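Local coordinates for protein ribonuclease VapC2 (Rickettsia felis, PDB 3ZVK) that is the toxin of a type II toxin-antitoxin system, a magnesium-dependent PIN-domain ribonuclease that cuts single-stranded RNA and forms complexes with the antitoxin VapB2, at residues S37-A42 with I71-K76; N116-F121 with L129-K134; F79-L84 with I102-I107. The protein carries 1 engineered substitution. All coordinates share one frame; numbering follows the deposited sequence.

Contact 1: S37-A42 with I71-K76; sequences SSIVLA and IDFSAK
Ser37 and Ile71 form a parallel beta bridge at the edge of the PIN-domain sheet. Strand 33-37 ends here, next to the outermost strand 69-71, and helix 38-50 starts at once. The bridge brings the two CA atoms to 4.9 Å. One backbone hydrogen bond crosses it: Ser38 N donates to Ile71 O at 2.8 Å. This bond is bent, with an N-H...O angle of 140°, and the donor lies 29° out of the carbonyl plane. Ser37 CA also points a C-H at the same oxygen, 3.5 Å away. Ile71 O thus takes one hydrogen bond and a longer C-H contact from the other segment.

Ser37 is the N-cap of the helix. Its OG accepts from Ile39 N at 3.2 Å, and it also bonds His105 of helix 97-109. The next serine turns towards segment 71-76. A chi1 of 54° sets Ser38 OG between its own backbone N and carbonyl carbon, and OG lies 3.0 Å from Phe73 N. Its clear partner is Phe73 O of the second subunit, and the pairing is returned by that subunit's Ser38.

Ile39 adds the apolar part. Its CD1 lies 3.9 Å from Phe73 CB, and its CG1 is close to Phe73 CD1. The two side chains pass at a slant. Phe73 CG is anti to its backbone N, which brings it beside Ile39 CD1. The ring also makes an edge-to-face pair with His105. Leu101 of helix 97-109 also touches the Phe73 side chain.

Strands 33-37 and 69-71 are parallel and adjacent, and helices 38-50 and 54-65 connect them. This is a beta-alpha-beta crossover with a serine-capped helix at the end of its first strand, part of the alpha/beta PIN fold.

Contact 2: N116-F121 with L129-K134; sequences NNIKEF and LENWDK
Asn116 and Trp132 bring the two backbones closest, with CA atoms 5.5 Å apart. The loop 116-121 follows strand 112-115, which pairs in parallel with the edge strand 128-131 of the PIN-domain sheet. The loop then swings out, and Phe121 CA ends 8.4 Å from Leu129 CA. No hydrogen bond joins the two segments. Within the loop there is an Asx motif: Asn117 OD1 accepts from Glu120 N at 3.0 Å, with an N-H...O angle of 155°. Thr115 OG1 is a further partner, bonding Asn117 O and Glu120 OE1.

At the C-terminal end, Lys134 packs by its methylenes. Its side chain crosses that of Asn116 at about a right angle, and its CE lies 3.2 Å from Asn116 ND2. The other end of the Asn116 amide, OD1, bonds Tyr21 of helix 19-29. The side chain of Asn131 reaches the loop backbone, and its ND2 comes 3.6 Å from Asn117 C. Asn131 OD1 is near Asn116 C, 3.9 Å away.

Leu129 closes the far end with both methyls. CD1 meets Phe121 CB at 4.0 Å, and CD2 approaches Phe121 O. The Phe121 ring packs on helix 97-109. Within segment 129-134, Trp132 NE1 donates almost straight, at 177°, to the anti lone pair of Glu130 OE2, which lies in the indole plane.

Contact 3: F79-L84 with I102-I107; sequences FYYGEL and IASHAI
Tyr81 and Ser104 meet where helices 75-90 and 97-109 cross. Their CA atoms are 4.9 Å apart, and the local helix axes approach to 8.5 Å at 124° between their directions. Ser104 points at the other helix. A chi1 of -63° places its OG anti to its carbonyl carbon, against the backbone of Tyr81. OG lies 3.0 Å from Tyr81 CA, a tight fit, and it sits at the edge of the Tyr81 ring, near the ring plane.

One residue earlier in helix 75-90, the Tyr80 ring meets Ile107 CG2 at its CD1, 3.7 Å away. The two side chains are inclined to each other. One turn on from Tyr80, Leu84 sets its CD2 against two neighbouring groups of the other helix. It reaches Ile107 CD1 at 3.9 Å and Ala103 CB at 4.0 Å. Ile107 therefore uses both branches, one on Tyr80 and one on Leu84.

No hydrogen bond crosses between these two segments. The buried Ser104 hydroxyl is satisfied within its own helix by Leu100 O. The helices are therefore held here by apolar packing and close fit, with a small residue at the crossing.

In the fold
Contacts 1 and 3 adjoin, with centres 11 Å apart, and both use helix 75-90. His105 of contact 3 joins them: its ND1 is 2.5 Å from Ser37 OG of contact 1, a probable hydrogen bond. Both also touch the second VapC2 subunit. Contact 2 lies across the chain centre from contact 1, about 20 Å between centres. It meets contact 3 through Phe121 CZ, 3.7 Å from Ile102 CG2. Helix 97-109 thus touches both other contacts. Gly6, an engineered residue at a predicted magnesium-binding position, is about 5 Å from the Phe121 side chain. Gly6 is about 8 Å from the Ser37 side chain and about 9 Å from that of Ala103.

Contact 1: S37-A42 with I71-K76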
loop_
_atom_site.group_PDB
_atom_site.type_symbol
_atom_site.label_atom_id
_atom_site.label_comp_id
_atom_site.label_asym_id
_atom_site.label_seq_id
_atom_site.Cartn_x
_atom_site.Cartn_y
_atom_site.Cartn_z
ATOM N N SER A 37 5.815 -20.066 15.913
ATOM C CA SER A 37 5.039 -18.845 16.015
ATOM C C SER A 37 6.049 -17.705 16.061
ATOM O O SER A 37 7.144 -17.882 16.582
ATOM C CB SER A 37 4.264 -18.855 17.335
ATOM O OG SER A 37 3.476 -17.685 17.455
ATOM N N SER A 38 5.682 -16.528 15.553
ATOM C CA SER A 38 6.519 -15.340 15.685
ATOM C C SER A 38 6.721 -15.040 17.205
ATOM O O SER A 38 7.760 -14.469 17.550
ATOM C CB SER A 38 5.910 -14.150 14.950
ATOM O OG SER A 38 4.571 -13.873 15.333
ATOM N N ILE A 39 5.768 -15.504 18.106
ATOM C CA ILE A 39 5.828 -15.382 19.590
ATOM C C ILE A 39 7.014 -16.195 20.171
ATOM O O ILE A 39 7.719 -15.716 21.049
ATOM C CB ILE A 39 4.466 -15.697 20.312
ATOM C CG1 ILE A 39 3.243 -14.970 19.674
ATOM C CG2 ILE A 39 4.562 -15.433 21.824
ATOM C CD1 ILE A 39 3.328 -13.399 19.600
ATOM N N VAL A 40 7.251 -17.381 19.637
ATOM C CA VAL A 40 8.404 -18.228 19.977
ATOM C C VAL A 40 9.669 -17.496 19.562
ATOM O O VAL A 40 10.584 -17.380 20.371
ATOM C CB VAL A 40 8.352 -19.655 19.352
ATOM C CG1 VAL A 40 9.684 -20.385 19.525
ATOM C CG2 VAL A 40 7.202 -20.462 19.944
ATOM N N LEU A 41 9.689 -16.956 18.331
ATOM C CA LEU A 41 10.831 -16.204 17.790
ATOM C C LEU A 41 11.167 -14.975 18.618
ATOM O O LEU A 41 12.349 -14.690 18.832
ATOM C CB LEU A 41 10.660 -15.884 16.298
ATOM C CG LEU A 41 11.871 -15.266 15.612
ATOM C CD1 LEU A 41 13.149 -16.164 15.719
ATOM C CD2 LEU A 41 11.528 -14.743 14.233
ATOM N N ALA A 42 10.133 -14.302 19.168
ATOM C CA ALA A 42 10.306 -13.156 20.064
ATOM C C ALA A 42 11.101 -13.617 21.286
ATOM O O ALA A 42 12.073 -12.965 21.666
ATOM C CB ALA A 42 8.957 -12.612 20.485
ATOM N N ILE A 71 5.553 -18.371 11.469
ATOM C CA ILE A 71 4.160 -17.980 11.255
ATOM C C ILE A 71 3.835 -16.779 12.120
ATOM O O ILE A 71 4.020 -16.832 13.330
ATOM C CB ILE A 71 3.153 -19.159 11.457
ATOM C CG1 ILE A 71 3.526 -20.392 10.579
ATOM C CG2 ILE A 71 1.693 -18.699 11.196
ATOM C CD1 ILE A 71 2.667 -21.631 10.803
ATOM N N ASP A 72 3.354 -15.700 11.495
ATOM C CA ASP A 72 2.971 -14.465 12.174
ATOM C C ASP A 72 1.734 -14.664 13.061
ATOM O O ASP A 72 0.820 -15.409 12.681
ATOM C CB ASP A 72 2.724 -13.346 11.143
ATOM C CG ASP A 72 3.975 -12.933 10.356
ATOM O OD1 ASP A 72 5.126 -13.288 10.797
ATOM O OD2 ASP A 72 3.814 -12.270 9.285
ATOM N N PHE A 73 1.729 -14.040 14.259
ATOM C CA PHE A 73 0.574 -14.144 15.153
ATOM C C PHE A 73 -0.492 -13.220 14.549
ATOM O O PHE A 73 -0.343 -12.001 14.540
ATOM C CB PHE A 73 0.936 -13.776 16.594
ATOM C CG PHE A 73 -0.214 -13.955 17.548
ATOM C CD1 PHE A 73 -0.450 -15.179 18.148
ATOM C CD2 PHE A 73 -1.084 -12.893 17.831
ATOM C CE1 PHE A 73 -1.533 -15.352 19.031
ATOM C CE2 PHE A 73 -2.170 -13.063 18.700
ATOM C CZ PHE A 73 -2.398 -14.298 19.288
ATOM N N SER A 74 -1.512 -13.823 13.965
ATOM C CA SER A 74 -2.572 -13.140 13.219
ATOM C C SER A 74 -3.867 -12.915 13.963
ATOM O O SER A 74 -4.071 -13.493 15.003
ATOM C CB SER A 74 -2.850 -13.901 11.928
ATOM O OG SER A 74 -3.118 -15.256 12.260
ATOM N N ALA A 75 -4.759 -12.111 13.398
ATOM C CA ALA A 75 -6.066 -11.782 13.951
ATOM C C ALA A 75 -6.938 -13.018 14.215
ATOM O O ALA A 75 -7.699 -13.013 15.177
ATOM C CB ALA A 75 -6.787 -10.805 13.039
ATOM N N LYS A 76 -6.795 -14.091 13.412
ATOM C CA LYS A 76 -7.560 -15.320 13.613
ATOM C C LYS A 76 -7.252 -16.010 14.944
ATOM O O LYS A 76 -8.149 -16.645 15.499
ATOM C CB LYS A 76 -7.478 -16.282 12.412
ATOM C CG LYS A 76 -6.121 -16.923 12.160
ATOM C CD LYS A 76 -6.261 -18.249 11.436
ATOM C CE LYS A 76 -4.925 -18.759 10.974
ATOM N NZ LYS A 76 -5.052 -20.013 10.199
#

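Contact 2: N116-F121 with L129-K134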
loop_
_atom_site.group_PDB
_atom_site.type_symbol
_atom_site.label_atom_id
_atom_site.label_comp_id
_atom_site.label_asym_id
_atom_site.label_seq_id
_atom_site.Cartn_x
_atom_site.Cartn_y
_atom_site.Cartn_z
ATOM N N ASN A 116 8.462 -30.170 25.559
ATOM C CA ASN A 116 9.636 -30.705 26.287
ATOM C C ASN A 116 9.244 -31.319 27.664
ATOM O O ASN A 116 10.035 -32.058 28.256
ATOM C CB ASN A 116 10.560 -29.477 26.629
ATOM C CG ASN A 116 11.966 -29.561 26.110
ATOM O OD1 ASN A 116 12.225 -30.017 25.012
ATOM N ND2 ASN A 116 12.905 -29.031 26.842
ATOM N N ASN A 117 8.090 -30.882 28.223
ATOM C CA ASN A 117 7.589 -31.233 29.552
ATOM C C ASN A 117 6.082 -30.978 29.721
ATOM O O ASN A 117 5.454 -30.277 28.919
ATOM C CB ASN A 117 8.372 -30.462 30.653
ATOM C CG ASN A 117 8.581 -28.986 30.385
ATOM O OD1 ASN A 117 7.634 -28.216 30.181
ATOM N ND2 ASN A 117 9.839 -28.562 30.381
ATOM N N ILE A 118 5.525 -31.527 30.813
ATOM C CA ILE A 118 4.110 -31.416 31.189
ATOM C C ILE A 118 3.739 -30.038 31.777
ATOM O O ILE A 118 2.567 -29.644 31.735
ATOM C CB ILE A 118 3.656 -32.607 32.083
ATOM C CG1 ILE A 118 4.541 -32.754 33.353
ATOM C CG2 ILE A 118 3.622 -33.900 31.266
ATOM C CD1 ILE A 118 3.815 -33.339 34.607
ATOM N N LYS A 119 4.736 -29.307 32.303
ATOM C CA LYS A 119 4.494 -27.990 32.892
ATOM C C LYS A 119 4.222 -26.889 31.853
ATOM O O LYS A 119 3.291 -26.113 32.056
ATOM C CB LYS A 119 5.601 -27.587 33.887
ATOM N N GLU A 120 5.003 -26.828 30.745
ATOM C CA GLU A 120 4.872 -25.801 29.690
ATOM C C GLU A 120 3.413 -25.516 29.258
ATOM O O GLU A 120 2.980 -24.364 29.340
ATOM C CB GLU A 120 5.783 -26.114 28.486
ATOM C CG GLU A 120 6.109 -24.910 27.605
ATOM C CD GLU A 120 6.911 -25.194 26.342
ATOM O OE1 GLU A 120 7.072 -26.385 25.986
ATOM O OE2 GLU A 120 7.357 -24.221 25.689
ATOM N N PHE A 121 2.666 -26.566 28.838
ATOM C CA PHE A 121 1.257 -26.480 28.425
ATOM C C PHE A 121 0.528 -27.564 29.168
ATOM O O PHE A 121 0.667 -28.751 28.847
ATOM C CB PHE A 121 1.091 -26.608 26.898
ATOM C CG PHE A 121 1.957 -25.657 26.128
ATOM C CD1 PHE A 121 1.595 -24.325 25.988
ATOM C CD2 PHE A 121 3.156 -26.080 25.576
ATOM C CE1 PHE A 121 2.408 -23.432 25.281
ATOM C CE2 PHE A 121 3.962 -25.194 24.858
ATOM C CZ PHE A 121 3.592 -23.867 24.732
ATOM N N LEU A 129 -1.168 -31.841 21.464
ATOM C CA LEU A 129 0.200 -31.799 21.989
ATOM C C LEU A 129 0.968 -33.059 21.662
ATOM O O LEU A 129 0.377 -34.129 21.492
ATOM C CB LEU A 129 0.178 -31.626 23.520
ATOM C CG LEU A 129 1.117 -30.582 24.188
ATOM C CD1 LEU A 129 0.747 -29.133 23.840
ATOM C CD2 LEU A 129 1.072 -30.733 25.695
ATOM N N GLU A 130 2.297 -32.918 21.597
ATOM C CA GLU A 130 3.235 -34.000 21.356
ATOM C C GLU A 130 4.475 -33.646 22.165
ATOM O O GLU A 130 5.017 -32.556 22.039
ATOM C CB GLU A 130 3.545 -34.199 19.860
ATOM C CG GLU A 130 4.226 -35.518 19.572
ATOM C CD GLU A 130 4.374 -35.859 18.105
ATOM O OE1 GLU A 130 3.394 -36.324 17.472
ATOM O OE2 GLU A 130 5.521 -35.778 17.624
ATOM N N ASN A 131 4.850 -34.534 23.070
ATOM C CA ASN A 131 5.978 -34.369 23.971
ATOM C C ASN A 131 7.196 -35.129 23.462
ATOM O O ASN A 131 7.115 -36.352 23.246
ATOM C CB ASN A 131 5.591 -34.857 25.384
ATOM C CG ASN A 131 6.519 -34.415 26.493
ATOM O OD1 ASN A 131 7.713 -34.746 26.525
ATOM N ND2 ASN A 131 5.957 -33.731 27.480
ATOM N N TRP A 132 8.327 -34.409 23.283
ATOM C CA TRP A 132 9.585 -35.024 22.905
ATOM C C TRP A 132 10.437 -35.022 24.160
ATOM O O TRP A 132 10.817 -33.971 24.643
ATOM C CB TRP A 132 10.254 -34.318 21.722
ATOM C CG TRP A 132 9.515 -34.352 20.410
ATOM C CD1 TRP A 132 8.354 -35.009 20.131
ATOM C CD2 TRP A 132 9.875 -33.648 19.212
ATOM N NE1 TRP A 132 7.968 -34.762 18.835
ATOM C CE2 TRP A 132 8.890 -33.939 18.243
ATOM C CE3 TRP A 132 10.910 -32.755 18.880
ATOM C CZ2 TRP A 132 8.919 -33.389 16.962
ATOM C CZ3 TRP A 132 10.970 -32.253 17.588
ATOM C CH2 TRP A 132 9.965 -32.541 16.656
ATOM N N ASP A 133 10.649 -36.182 24.757
ATOM C CA ASP A 133 11.413 -36.273 25.996
ATOM C C ASP A 133 12.866 -35.859 25.786
ATOM O O ASP A 133 13.452 -36.177 24.755
ATOM C CB ASP A 133 11.304 -37.690 26.591
ATOM C CG ASP A 133 9.882 -38.137 26.921
ATOM O OD1 ASP A 133 8.995 -38.018 26.041
ATOM O OD2 ASP A 133 9.666 -38.646 28.042
ATOM N N LYS A 134 13.424 -35.102 26.745
ATOM C CA LYS A 134 14.818 -34.621 26.720
ATOM C C LYS A 134 15.792 -35.800 26.915
ATOM O O LYS A 134 16.935 -35.745 26.456
ATOM C CB LYS A 134 15.058 -33.556 27.809
ATOM C CG LYS A 134 14.104 -32.354 27.769
ATOM C CD LYS A 134 14.503 -31.286 28.787
ATOM C CE LYS A 134 13.319 -30.747 29.540
ATOM N NZ LYS A 134 13.286 -31.236 30.937
#

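Contact 3: F79-L84 with I102-I107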
loop_
_atom_site.group_PDB
_atom_site.type_symbol
_atom_site.label_atom_id
_atom_site.label_comp_id
_atom_site.label_asym_id
_atom_site.label_seq_id
_atom_site.Cartn_x
_atom_site.Cartn_y
_atom_site.Cartn_z
ATOM N N PHE A 79 -9.311 -14.674 18.840
ATOM C CA PHE A 79 -10.547 -15.226 19.408
ATOM C C PHE A 79 -10.258 -16.424 20.322
ATOM O O PHE A 79 -10.826 -16.515 21.417
ATOM C CB PHE A 79 -11.580 -15.590 18.322
ATOM C CG PHE A 79 -12.751 -16.388 18.858
ATOM C CD1 PHE A 79 -13.783 -15.764 19.546
ATOM C CD2 PHE A 79 -12.795 -17.770 18.713
ATOM C CE1 PHE A 79 -14.841 -16.510 20.082
ATOM C CE2 PHE A 79 -13.855 -18.512 19.239
ATOM C CZ PHE A 79 -14.876 -17.875 19.913
ATOM N N TYR A 80 -9.354 -17.314 19.879
ATOM C CA TYR A 80 -8.934 -18.511 20.608
ATOM C C TYR A 80 -8.204 -18.164 21.876
ATOM O O TYR A 80 -8.481 -18.775 22.905
ATOM C CB TYR A 80 -8.125 -19.455 19.713
ATOM C CG TYR A 80 -8.909 -19.892 18.495
ATOM C CD1 TYR A 80 -9.902 -20.861 18.591
ATOM C CD2 TYR A 80 -8.727 -19.265 17.265
ATOM C CE1 TYR A 80 -10.649 -21.246 17.476
ATOM C CE2 TYR A 80 -9.478 -19.633 16.146
ATOM C CZ TYR A 80 -10.437 -20.624 16.259
ATOM O OH TYR A 80 -11.159 -21.014 15.165
ATOM N N TYR A 81 -7.326 -17.143 21.828
ATOM C CA TYR A 81 -6.604 -16.613 22.996
ATOM C C TYR A 81 -7.583 -16.137 24.087
ATOM O O TYR A 81 -7.397 -16.473 25.257
ATOM C CB TYR A 81 -5.674 -15.440 22.580
ATOM C CG TYR A 81 -5.042 -14.725 23.751
ATOM C CD1 TYR A 81 -3.853 -15.178 24.305
ATOM C CD2 TYR A 81 -5.633 -13.596 24.309
ATOM C CE1 TYR A 81 -3.253 -14.512 25.369
ATOM C CE2 TYR A 81 -5.058 -12.939 25.395
ATOM C CZ TYR A 81 -3.857 -13.390 25.908
ATOM O OH TYR A 81 -3.272 -12.746 26.966
ATOM N N GLY A 82 -8.567 -15.320 23.692
ATOM C CA GLY A 82 -9.570 -14.766 24.590
ATOM C C GLY A 82 -10.360 -15.834 25.306
ATOM O O GLY A 82 -10.556 -15.742 26.519
ATOM N N GLU A 83 -10.782 -16.872 24.556
ATOM C CA GLU A 83 -11.553 -18.003 25.078
ATOM C C GLU A 83 -10.722 -18.889 26.013
ATOM O O GLU A 83 -11.205 -19.263 27.078
ATOM C CB GLU A 83 -12.157 -18.826 23.922
ATOM C CG GLU A 83 -13.278 -18.119 23.183
ATOM C CD GLU A 83 -14.589 -18.009 23.939
ATOM O OE1 GLU A 83 -15.335 -19.014 23.982
ATOM O OE2 GLU A 83 -14.883 -16.913 24.470
ATOM N N LEU A 84 -9.485 -19.205 25.619
ATOM C CA LEU A 84 -8.548 -20.028 26.376
ATOM C C LEU A 84 -8.132 -19.365 27.706
ATOM O O LEU A 84 -8.190 -20.011 28.756
ATOM C CB LEU A 84 -7.320 -20.382 25.499
ATOM C CG LEU A 84 -6.201 -21.225 26.131
ATOM C CD1 LEU A 84 -6.726 -22.563 26.637
ATOM C CD2 LEU A 84 -5.064 -21.447 25.150
ATOM N N ILE A 102 1.218 -18.610 22.373
ATOM C CA ILE A 102 1.803 -19.721 21.633
ATOM C C ILE A 102 0.772 -20.828 21.442
ATOM O O ILE A 102 0.628 -21.295 20.315
ATOM C CB ILE A 102 3.136 -20.200 22.307
ATOM C CG1 ILE A 102 4.248 -19.150 22.068
ATOM C CG2 ILE A 102 3.589 -21.576 21.777
ATOM C CD1 ILE A 102 5.260 -18.984 23.237
ATOM N N ALA A 103 0.053 -21.221 22.523
ATOM C CA ALA A 103 -0.979 -22.271 22.541
ATOM C C ALA A 103 -2.169 -21.877 21.677
ATOM O O ALA A 103 -2.625 -22.691 20.868
ATOM C CB ALA A 103 -1.422 -22.561 23.975
ATOM N N SER A 104 -2.618 -20.609 21.800
ATOM C CA SER A 104 -3.720 -19.996 21.029
ATOM C C SER A 104 -3.447 -20.104 19.539
ATOM O O SER A 104 -4.357 -20.364 18.762
ATOM C CB SER A 104 -3.840 -18.509 21.364
ATOM O OG SER A 104 -4.177 -18.358 22.730
ATOM N N HIS A 105 -2.184 -19.844 19.158
ATOM C CA HIS A 105 -1.661 -19.855 17.797
ATOM C C HIS A 105 -1.731 -21.259 17.207
ATOM O O HIS A 105 -2.226 -21.391 16.094
ATOM C CB HIS A 105 -0.235 -19.268 17.737
ATOM C CG HIS A 105 0.152 -18.777 16.377
ATOM N ND1 HIS A 105 1.343 -18.129 16.166
ATOM C CD2 HIS A 105 -0.502 -18.872 15.198
ATOM C CE1 HIS A 105 1.374 -17.831 14.882
ATOM N NE2 HIS A 105 0.278 -18.242 14.265
ATOM N N ALA A 106 -1.294 -22.305 17.958
ATOM C CA ALA A 106 -1.393 -23.698 17.506
ATOM C C ALA A 106 -2.874 -24.080 17.328
ATOM O O ALA A 106 -3.221 -24.678 16.312
ATOM C CB ALA A 106 -0.706 -24.638 18.492
ATOM N N ILE A 107 -3.753 -23.676 18.272
ATOM C CA ILE A 107 -5.185 -23.947 18.199
ATOM C C ILE A 107 -5.765 -23.313 16.931
ATOM O O ILE A 107 -6.448 -23.995 16.166
ATOM C CB ILE A 107 -5.947 -23.535 19.508
ATOM C CG1 ILE A 107 -5.557 -24.397 20.704
ATOM C CG2 ILE A 107 -7.473 -23.616 19.319
ATOM C CD1 ILE A 107 -5.830 -23.794 22.097
#